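Local coordinates for pseudoazurin (Blue copper protein) (Sinorhizobium meliloti, PDB 3TU6) that probably shuttles electrons in the periplasm by means of a single bound copper ion, as expected of a blue copper protein of the cupredoxin fold, at residues G49-P52 against E53-T57. Sequence-based numbering, arbitrary orientation.
Sequences GGAP and EGAET
The methyl of Ala55, the last residue of a tight turn, comes back against Pro52, the first. CB of Ala55 lies 4.0 Å from CG of Pro52, meeting the pyrrolidine ring at its CG and CD carbons, and 4.3 Å from CB of Ala51, so one small methyl bridges two neighbours. Ala55 CB is also 3.1 Å from Pro52 O, a tight approach that comes with the turn closure, since the N-H of the same residue bonds to that oxygen.

Residues 52 to 55 form a type II beta turn, closed by a hydrogen bond from Ala55 N to Pro52 O of 3.2 Å. It is somewhat bent, 142° at the hydrogen, and the donor is tilted 29° from the carbonyl plane. Pro52 suits the extended entry because its ring restricts phi, and it offers apolar carbons to the methyl. Glu53, exposed at the second position, sets CB 3.7 Å from C of Pro52, and its extended, charged side chain leads away from the turn. Gly54 follows with a positive phi of 81°, a conformation glycine adopts easily and one expected at the third position.

Ala51, Pro52 and Ala55 also touch Tyr76 of strand 74-79, so the turn, in the loop joining strands 45-46 and 67-69, rests against the beta-sheet, held by its own backbone bond and by van der Waals contact.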
loop_
_atom_site.group_PDB
_atom_site.type_symbol
_atom_site.label_atom_id
_atom_site.label_comp_id
_atom_site.label_asym_id
_atom_site.label_seq_id
_atom_site.Cartn_x
_atom_site.Cartn_y
_atom_site.Cartn_z
ATOM N N GLY A 49 7.205 -7.915 6.748
ATOM C CA GLY A 49 8.507 -7.304 6.481
ATOM C C GLY A 49 8.444 -6.124 5.523
ATOM O O GLY A 49 9.471 -5.712 4.976
ATOM N N GLY A 50 7.249 -5.568 5.331
ATOM C CA GLY A 50 7.035 -4.484 4.371
ATOM C C GLY A 50 6.896 -3.109 5.000
ATOM O O GLY A 50 6.256 -2.229 4.427
ATOM N N ALA A 51 7.498 -2.920 6.173
ATOM C CA ALA A 51 7.458 -1.637 6.873
ATOM C C ALA A 51 8.793 -1.374 7.561
ATOM O O ALA A 51 9.552 -2.313 7.814
ATOM C CB ALA A 51 6.330 -1.628 7.890
ATOM N N PRO A 52 9.090 -0.096 7.865
ATOM C CA PRO A 52 10.332 0.212 8.575
ATOM C C PRO A 52 10.328 -0.348 9.997
ATOM O O PRO A 52 9.262 -0.528 10.589
ATOM C CB PRO A 52 10.368 1.745 8.585
ATOM C CG PRO A 52 8.960 2.170 8.405
ATOM C CD PRO A 52 8.302 1.115 7.575
ATOM N N GLU A 53 11.517 -0.625 10.525
ATOM C CA GLU A 53 11.657 -1.239 11.846
ATOM C C GLU A 53 10.996 -0.386 12.927
ATOM O O GLU A 53 11.143 0.837 12.937
ATOM C CB GLU A 53 13.136 -1.456 12.183
ATOM C CG GLU A 53 13.827 -2.495 11.302
ATOM C CD GLU A 53 15.281 -2.731 11.680
ATOM O OE1 GLU A 53 15.850 -1.917 12.440
ATOM O OE2 GLU A 53 15.858 -3.734 11.211
ATOM N N GLY A 54 10.254 -1.040 13.817
ATOM C CA GLY A 54 9.583 -0.365 14.929
ATOM C C GLY A 54 8.263 0.300 14.576
ATOM O O GLY A 54 7.671 0.983 15.416
ATOM N N ALA A 55 7.790 0.102 13.347
ATOM C CA ALA A 55 6.548 0.721 12.886
ATOM C C ALA A 55 5.337 -0.100 13.319
ATOM O O ALA A 55 5.418 -1.323 13.444
ATOM C CB ALA A 55 6.563 0.875 11.373
ATOM N N GLU A 56 4.218 0.582 13.545
ATOM C CA GLU A 56 2.963 -0.085 13.880
ATOM C C GLU A 56 2.377 -0.735 12.632
ATOM O O GLU A 56 2.322 -0.113 11.570
ATOM C CB GLU A 56 1.955 0.906 14.470
ATOM C CG GLU A 56 2.331 1.430 15.847
ATOM C CD GLU A 56 1.203 2.198 16.515
ATOM O OE1 GLU A 56 1.174 2.244 17.763
ATOM O OE2 GLU A 56 0.343 2.753 15.797
ATOM N N THR A 57 1.947 -1.987 12.768
ATOM C CA THR A 57 1.373 -2.740 11.656
ATOM C C THR A 57 -0.148 -2.656 11.686
ATOM O O THR A 57 -0.731 -2.153 12.648
ATOM C CB THR A 57 1.779 -4.226 11.715
ATOM O OG1 THR A 57 1.134 -4.861 12.826
ATOM C CG2 THR A 57 3.290 -4.368 11.857
#